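Local coordinates for vanadium-dependent bromoperoxidase (Corallina officinalis, PDB 1QHB), which catalyses the halogenation of organic substrates by bromide and hydrogen peroxide, using bound vanadate, and assembles as a calcium-binding homododecamer, at residues S238-V243 and L344-N349; D507-V512 and G526-A531. All coordinates share one frame; numbering follows the deposited sequence.

Contact 1 (S238-V243 and L344-N349); sequences SQFIIV and LILLAN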
ATOM      1  N   SER A 238      38.298 -33.001 -25.431  1.00  8.71           N
ATOM      2  CA  SER A 238      38.556 -32.474 -24.111  1.00  9.76           C
ATOM      3  C   SER A 238      39.139 -33.613 -23.327  1.00 11.26           C
ATOM      4  O   SER A 238      38.614 -34.752 -23.412  1.00 13.05           O
ATOM      5  CB  SER A 238      37.199 -32.031 -23.494  1.00 10.13           C
ATOM      6  OG  SER A 238      37.404 -31.740 -22.099  1.00  8.39           O
ATOM      7  N   GLN A 239      40.064 -33.347 -22.399  1.00 11.43           N
ATOM      8  CA  GLN A 239      40.569 -34.414 -21.548  1.00  9.62           C
ATOM      9  C   GLN A 239      39.427 -35.056 -20.777  1.00 12.93           C
ATOM     10  O   GLN A 239      39.438 -36.238 -20.416  1.00 14.83           O
ATOM     11  CB  GLN A 239      41.568 -33.849 -20.493  1.00  9.71           C
ATOM     12  CG  GLN A 239      42.820 -33.229 -21.134  1.00 10.17           C
ATOM     13  CD  GLN A 239      43.587 -34.310 -21.909  1.00 15.20           C
ATOM     14  OE1 GLN A 239      44.087 -35.277 -21.318  1.00 12.55           O
ATOM     15  NE2 GLN A 239      43.581 -34.107 -23.219  1.00  7.70           N
ATOM     16  N   PHE A 240      38.398 -34.299 -20.430  1.00 13.18           N
ATOM     17  CA  PHE A 240      37.318 -34.749 -19.567  1.00 10.16           C
ATOM     18  C   PHE A 240      36.366 -35.768 -20.166  1.00 10.33           C
ATOM     19  O   PHE A 240      35.545 -36.333 -19.389  1.00 11.05           O
ATOM     20  CB  PHE A 240      36.517 -33.509 -19.076  1.00 12.11           C
ATOM     21  CG  PHE A 240      37.355 -32.585 -18.216  1.00 13.56           C
ATOM     22  CD1 PHE A 240      38.054 -33.029 -17.120  1.00 13.28           C
ATOM     23  CD2 PHE A 240      37.438 -31.249 -18.524  1.00  8.83           C
ATOM     24  CE1 PHE A 240      38.786 -32.153 -16.335  1.00 21.60           C
ATOM     25  CE2 PHE A 240      38.195 -30.371 -17.768  1.00 10.99           C
ATOM     26  CZ  PHE A 240      38.870 -30.815 -16.679  1.00 15.62           C
ATOM     27  N   ILE A 241      36.436 -36.001 -21.467  1.00  7.58           N
ATOM     28  CA  ILE A 241      35.604 -37.024 -22.095  1.00  9.90           C
ATOM     29  C   ILE A 241      36.396 -38.276 -22.448  1.00 13.25           C
ATOM     30  O   ILE A 241      35.790 -39.237 -22.948  1.00 13.27           O
ATOM     31  CB  ILE A 241      34.838 -36.432 -23.291  1.00 11.83           C
ATOM     32  CG1 ILE A 241      33.475 -37.128 -23.521  1.00  6.74           C
ATOM     33  CG2 ILE A 241      35.631 -36.272 -24.558  1.00  8.46           C
ATOM     34  CD1 ILE A 241      32.668 -36.470 -24.568  1.00  7.86           C
ATOM     35  N   ILE A 242      37.684 -38.359 -22.115  1.00  9.28           N
ATOM     36  CA  ILE A 242      38.482 -39.534 -22.361  1.00 12.48           C
ATOM     37  C   ILE A 242      39.283 -39.988 -21.154  1.00 13.40           C
ATOM     38  O   ILE A 242      39.541 -41.195 -21.072  1.00 16.64           O
ATOM     39  CB  ILE A 242      39.529 -39.399 -23.485  1.00 13.69           C
ATOM     40  CG1 ILE A 242      40.416 -38.163 -23.289  1.00 12.67           C
ATOM     41  CG2 ILE A 242      38.863 -39.436 -24.842  1.00  8.01           C
ATOM     42  CD1 ILE A 242      41.522 -38.071 -24.334  1.00 14.16           C
ATOM     43  N   VAL A 243      39.747 -39.166 -20.217  1.00 11.73           N
ATOM     44  CA  VAL A 243      40.546 -39.714 -19.141  1.00 10.59           C
ATOM     45  C   VAL A 243      39.664 -40.105 -17.954  1.00 16.34           C
ATOM     46  O   VAL A 243      38.540 -39.605 -17.770  1.00 14.73           O
ATOM     47  CB  VAL A 243      41.595 -38.732 -18.593  1.00 13.54           C
ATOM     48  CG1 VAL A 243      42.412 -38.155 -19.731  1.00 18.86           C
ATOM     49  CG2 VAL A 243      40.908 -37.595 -17.825  1.00 18.00           C
ATOM     50  N   LEU A 344      33.140 -34.714 -11.522  1.00  9.58           N
ATOM     51  CA  LEU A 344      33.648 -35.835 -10.738  1.00 10.49           C
ATOM     52  C   LEU A 344      35.148 -36.053 -10.920  1.00 11.64           C
ATOM     53  O   LEU A 344      35.814 -36.338  -9.933  1.00 11.74           O
ATOM     54  CB  LEU A 344      32.864 -37.086 -11.089  1.00  7.97           C
ATOM     55  CG  LEU A 344      31.378 -37.152 -10.721  1.00 15.04           C
ATOM     56  CD1 LEU A 344      30.758 -38.363 -11.418  1.00 12.48           C
ATOM     57  CD2 LEU A 344      31.192 -37.294  -9.220  1.00  6.63           C
ATOM     58  N   ILE A 345      35.692 -35.861 -12.114  1.00 11.08           N
ATOM     59  CA  ILE A 345      37.133 -35.971 -12.348  1.00 12.02           C
ATOM     60  C   ILE A 345      37.846 -34.876 -11.541  1.00 13.57           C
ATOM     61  O   ILE A 345      38.890 -35.119 -10.933  1.00 14.39           O
ATOM     62  CB  ILE A 345      37.408 -35.821 -13.852  1.00 12.56           C
ATOM     63  CG1 ILE A 345      36.917 -37.095 -14.589  1.00 12.35           C
ATOM     64  CG2 ILE A 345      38.904 -35.681 -14.141  1.00  9.97           C
ATOM     65  CD1 ILE A 345      36.929 -36.982 -16.113  1.00  6.96           C
ATOM     66  N   LEU A 346      37.327 -33.644 -11.617  1.00 12.34           N
ATOM     67  CA  LEU A 346      37.925 -32.497 -10.956  1.00 13.04           C
ATOM     68  C   LEU A 346      37.900 -32.736  -9.463  1.00 10.77           C
ATOM     69  O   LEU A 346      38.920 -32.501  -8.801  1.00 15.42           O
ATOM     70  CB  LEU A 346      37.224 -31.172 -11.291  1.00 13.29           C
ATOM     71  CG  LEU A 346      37.238 -30.710 -12.745  1.00 14.47           C
ATOM     72  CD1 LEU A 346      36.303 -29.557 -13.024  1.00 15.20           C
ATOM     73  CD2 LEU A 346      38.653 -30.304 -13.149  1.00 15.60           C
ATOM     74  N   LEU A 347      36.783 -33.270  -8.919  1.00 10.32           N
ATOM     75  CA  LEU A 347      36.788 -33.492  -7.473  1.00 11.92           C
ATOM     76  C   LEU A 347      37.777 -34.569  -7.097  1.00 13.18           C
ATOM     77  O   LEU A 347      38.538 -34.420  -6.118  1.00 12.40           O
ATOM     78  CB  LEU A 347      35.403 -33.857  -6.926  1.00  9.82           C
ATOM     79  CG  LEU A 347      34.360 -32.726  -7.000  1.00 14.04           C
ATOM     80  CD1 LEU A 347      32.962 -33.268  -6.796  1.00  9.37           C
ATOM     81  CD2 LEU A 347      34.724 -31.683  -5.930  1.00 11.73           C
ATOM     82  N   ALA A 348      37.760 -35.684  -7.829  1.00 10.94           N
ATOM     83  CA  ALA A 348      38.669 -36.789  -7.528  1.00 10.41           C
ATOM     84  C   ALA A 348      40.134 -36.410  -7.727  1.00 14.38           C
ATOM     85  O   ALA A 348      41.016 -36.801  -6.972  1.00 14.44           O
ATOM     86  CB  ALA A 348      38.267 -37.958  -8.434  1.00  9.82           C
ATOM     87  N   ASN A 349      40.499 -35.582  -8.711  1.00 12.13           N
ATOM     88  CA  ASN A 349      41.861 -35.130  -8.902  1.00 13.25           C
ATOM     89  C   ASN A 349      42.268 -34.033  -7.945  1.00 15.08           C
ATOM     90  O   ASN A 349      43.464 -33.710  -7.890  1.00 16.47           O
ATOM     91  CB  ASN A 349      42.026 -34.698 -10.379  1.00  8.19           C
ATOM     92  CG  ASN A 349      42.050 -35.924 -11.282  1.00 10.79           C
ATOM     93  OD1 ASN A 349      41.870 -37.049 -10.799  1.00 12.07           O
ATOM     94  ND2 ASN A 349      42.335 -35.683 -12.515  1.00  8.76           N
TER
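The ring of F240 meets helix 337-349 through two residues in succession, I345 and L346. Its far end presses on L346, F240 CZ lying 3.6 Å from L346 CD2; the two side chains run at roughly right angles, and the methyl approaches the ring obliquely. I345 comes to the ring's edge, near its plane, with CG2 4.1 Å from F240 CD1. Its other branch reaches further into the loop: CG1 stands anti to the carbonyl carbon (chi1 -72°), and the extended chain carries I345 CD1 to 3.5 Å from V243 O and 3.6 Å from F240 O. Both carbonyls also accept hydrogen bonds from Q280 NE2, so their polarity is met beside the methyl. S238 OG accepts from F240 N, an ST turn that leads into F240, and the F240 ring also packs on E533 and L534 of helix 530-548. With F240 cut back to an alanine, a gap is likely to open between helices 337-349 and 530-548, leaving L346 CD2 without its aromatic partner. Packing is looser at partly exposed V243, whose CG2 stays 4.4 Å from I345 CD1.

Contact 2 (D507-V512 and G526-A531); sequences DQVFEV and GPLTVA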
ATOM      1  N   ASP A 507      48.765 -30.423 -16.475  1.00 19.24           N
ATOM      2  CA  ASP A 507      50.058 -30.736 -17.057  1.00 24.90           C
ATOM      3  C   ASP A 507      50.162 -32.050 -17.820  1.00 25.35           C
ATOM      4  O   ASP A 507      51.097 -32.190 -18.608  1.00 29.09           O
ATOM      5  CB  ASP A 507      51.112 -30.743 -15.933  1.00 40.82           C
ATOM      6  CG  ASP A 507      51.184 -29.399 -15.233  1.00 51.00           C
ATOM      7  OD1 ASP A 507      51.215 -28.367 -15.937  1.00 55.19           O
ATOM      8  OD2 ASP A 507      51.202 -29.394 -13.985  1.00 58.87           O
ATOM      9  N   GLN A 508      49.279 -33.007 -17.618  1.00 23.25           N
ATOM     10  CA  GLN A 508      49.291 -34.289 -18.307  1.00 23.84           C
ATOM     11  C   GLN A 508      48.238 -34.253 -19.416  1.00 20.38           C
ATOM     12  O   GLN A 508      47.048 -34.041 -19.135  1.00 23.96           O
ATOM     13  CB  GLN A 508      48.956 -35.436 -17.383  1.00 34.50           C
ATOM     14  CG  GLN A 508      49.881 -35.765 -16.227  1.00 50.05           C
ATOM     15  CD  GLN A 508      49.376 -37.031 -15.532  1.00 65.48           C
ATOM     16  OE1 GLN A 508      48.276 -37.078 -14.974  1.00 70.18           O
ATOM     17  NE2 GLN A 508      50.189 -38.082 -15.582  1.00 68.51           N
ATOM     18  N   VAL A 509      48.664 -34.325 -20.654  1.00 13.60           N
ATOM     19  CA  VAL A 509      47.798 -34.257 -21.800  1.00 16.92           C
ATOM     20  C   VAL A 509      47.782 -35.596 -22.503  1.00 22.10           C
ATOM     21  O   VAL A 509      48.832 -36.108 -22.879  1.00 22.34           O
ATOM     22  CB  VAL A 509      48.184 -33.153 -22.791  1.00 16.94           C
ATOM     23  CG1 VAL A 509      47.080 -32.914 -23.814  1.00 12.69           C
ATOM     24  CG2 VAL A 509      48.429 -31.830 -22.062  1.00 18.28           C
ATOM     25  N   PHE A 510      46.585 -36.178 -22.636  1.00 19.40           N
ATOM     26  CA  PHE A 510      46.426 -37.462 -23.265  1.00 15.43           C
ATOM     27  C   PHE A 510      45.592 -37.398 -24.523  1.00 16.51           C
ATOM     28  O   PHE A 510      44.813 -36.492 -24.686  1.00 18.30           O
ATOM     29  CB  PHE A 510      45.707 -38.417 -22.316  1.00 13.02           C
ATOM     30  CG  PHE A 510      46.541 -38.799 -21.137  1.00 20.14           C
ATOM     31  CD1 PHE A 510      47.545 -39.747 -21.258  1.00 22.02           C
ATOM     32  CD2 PHE A 510      46.354 -38.149 -19.935  1.00 21.97           C
ATOM     33  CE1 PHE A 510      48.343 -40.052 -20.153  1.00 22.06           C
ATOM     34  CE2 PHE A 510      47.140 -38.453 -18.840  1.00 20.67           C
ATOM     35  CZ  PHE A 510      48.131 -39.409 -18.942  1.00 21.24           C
ATOM     36  N   GLU A 511      45.734 -38.351 -25.385  1.00 15.85           N
ATOM     37  CA  GLU A 511      44.937 -38.519 -26.605  1.00 16.07           C
ATOM     38  C   GLU A 511      44.669 -40.032 -26.756  1.00 15.86           C
ATOM     39  O   GLU A 511      45.361 -40.815 -26.074  1.00 16.81           O
ATOM     40  CB  GLU A 511      45.669 -38.057 -27.827  1.00 15.43           C
ATOM     41  CG  GLU A 511      45.746 -36.563 -28.057  1.00 30.56           C
ATOM     42  CD  GLU A 511      46.681 -36.261 -29.226  1.00 35.57           C
ATOM     43  OE1 GLU A 511      46.302 -36.721 -30.317  1.00 39.27           O
ATOM     44  OE2 GLU A 511      47.725 -35.601 -29.038  1.00 31.53           O
ATOM     45  N   VAL A 512      43.830 -40.385 -27.705  1.00 13.56           N
ATOM     46  CA  VAL A 512      43.537 -41.811 -27.925  1.00 16.49           C
ATOM     47  C   VAL A 512      44.587 -42.317 -28.928  1.00 19.34           C
ATOM     48  O   VAL A 512      44.896 -41.697 -29.929  1.00 18.00           O
ATOM     49  CB  VAL A 512      42.100 -42.021 -28.404  1.00 19.37           C
ATOM     50  CG1 VAL A 512      41.793 -43.473 -28.761  1.00 14.44           C
ATOM     51  CG2 VAL A 512      41.050 -41.584 -27.360  1.00 12.66           C
ATOM     52  N   GLY A 526      51.380 -28.991 -23.545  1.00 41.16           N
ATOM     53  CA  GLY A 526      50.532 -28.531 -22.440  1.00 37.97           C
ATOM     54  C   GLY A 526      51.272 -27.290 -21.934  1.00 37.79           C
ATOM     55  O   GLY A 526      52.213 -26.830 -22.580  1.00 42.41           O
ATOM     56  N   PRO A 527      50.861 -26.755 -20.812  1.00 35.86           N
ATOM     57  CA  PRO A 527      49.714 -27.272 -20.079  1.00 30.11           C
ATOM     58  C   PRO A 527      48.442 -26.724 -20.704  1.00 25.90           C
ATOM     59  O   PRO A 527      48.414 -25.857 -21.571  1.00 22.54           O
ATOM     60  CB  PRO A 527      49.961 -26.659 -18.686  1.00 28.63           C
ATOM     61  CG  PRO A 527      50.440 -25.283 -19.054  1.00 31.95           C
ATOM     62  CD  PRO A 527      51.435 -25.543 -20.164  1.00 33.08           C
ATOM     63  N   LEU A 528      47.321 -27.231 -20.258  1.00 24.35           N
ATOM     64  CA  LEU A 528      45.996 -26.751 -20.654  1.00 19.42           C
ATOM     65  C   LEU A 528      45.398 -26.173 -19.381  1.00 18.13           C
ATOM     66  O   LEU A 528      45.957 -26.440 -18.313  1.00 16.65           O
ATOM     67  CB  LEU A 528      45.204 -27.970 -21.130  1.00 19.11           C
ATOM     68  CG  LEU A 528      45.692 -28.590 -22.457  1.00 19.68           C
ATOM     69  CD1 LEU A 528      44.994 -29.906 -22.721  1.00 17.42           C
ATOM     70  CD2 LEU A 528      45.406 -27.623 -23.597  1.00 13.67           C
ATOM     71  N   THR A 529      44.310 -25.437 -19.417  1.00 16.09           N
ATOM     72  CA  THR A 529      43.707 -24.948 -18.180  1.00 13.82           C
ATOM     73  C   THR A 529      42.365 -25.661 -18.073  1.00 12.98           C
ATOM     74  O   THR A 529      41.802 -26.072 -19.114  1.00 12.54           O
ATOM     75  CB  THR A 529      43.472 -23.422 -18.194  1.00 14.63           C
ATOM     76  OG1 THR A 529      42.586 -23.078 -19.262  1.00 12.79           O
ATOM     77  CG2 THR A 529      44.736 -22.635 -18.512  1.00 10.58           C
ATOM     78  N   VAL A 530      41.822 -25.709 -16.880  1.00 11.98           N
ATOM     79  CA  VAL A 530      40.515 -26.270 -16.623  1.00 10.83           C
ATOM     80  C   VAL A 530      39.462 -25.538 -17.423  1.00 12.06           C
ATOM     81  O   VAL A 530      38.563 -26.134 -18.038  1.00 13.47           O
ATOM     82  CB  VAL A 530      40.213 -26.173 -15.110  1.00 13.19           C
ATOM     83  CG1 VAL A 530      38.768 -26.579 -14.771  1.00  7.13           C
ATOM     84  CG2 VAL A 530      41.148 -27.075 -14.340  1.00  7.40           C
ATOM     85  N   ALA A 531      39.518 -24.204 -17.471  1.00 12.13           N
ATOM     86  CA  ALA A 531      38.521 -23.424 -18.210  1.00 13.41           C
ATOM     87  C   ALA A 531      38.556 -23.763 -19.689  1.00 13.87           C
ATOM     88  O   ALA A 531      37.491 -23.852 -20.354  1.00 13.68           O
ATOM     89  CB  ALA A 531      38.714 -21.920 -18.052  1.00  9.08           C
TER
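V509 and L528 meet through their methyl groups, the side chains crossing at about a right angle. V509 CG1 lies anti to its own N (chi1 -167°), which places CG2 beside that N and presents both methyls to the other segment. L528 is extended past CG (chi2 171°), and this brings the end of its chain up to the valine: L528 CD1 lies 3.8 Å from V509 CG1 and 4.0 Å from V509 CG2. The same CG2 also rests on the backbone of G526, 3.9 Å from its CA. At G526 phi is positive, and a CB built there would fall 3.0 Å from V509 CG2 and would also collide with the carbonyl oxygen of the preceding residue; the bare alpha carbon is what allows the valine so near. These residues join two small antiparallel strand pairs. The inner pair, 510-512 with 519-521, lies, in sequence, between the strands of the outer pair, 505-506 with 528-529, and V509 and L528 pack where the two pairs meet. The backbone of V509 pairs with S522 and that of L528 with I506. A cis peptide bond precedes P527 and turns the chain into strand 528-529. On the exposed side the D507 side chain, which leaves its backbone pointing away from P527, swings its carboxylate back with CG beside the backbone N (chi1 -59°), OD1 coming 3.5 Å from P527 CB at one corner of the ring, a plain van der Waals contact. There the backbones are closest, with D507 CA 4.6 Å from P527 CA. At the far end of 526-531, T529 is the N-cap of helix 530-548: its OG1 accepts from the backbone N of G532, three residues on.

Overall arrangement
Contacts 1 and 2 are neighbours, their centres about 10 Å apart, and they follow one another along the chain. Q239 bridges them: its OE1 lies 3.0 Å from F510 N, a probable hydrogen bond, and its NE2 packs 3.7 Å from V509 CG1. I242 adds a van der Waals contact, its CD1 3.7 Å from F510 O. Helix 530-548 ties the two further, beginning within 526-531 and then running past 238-243, where E533, L534 and L537 cover the loop. Further along, the same helix carries R545, one of the vanadate-site residues. Both contacts nevertheless lie away from the vanadate and calcium sites; the centres of contacts 1 and 2 are about 20 and 23 Å from the centre of the chain, on the same side of it.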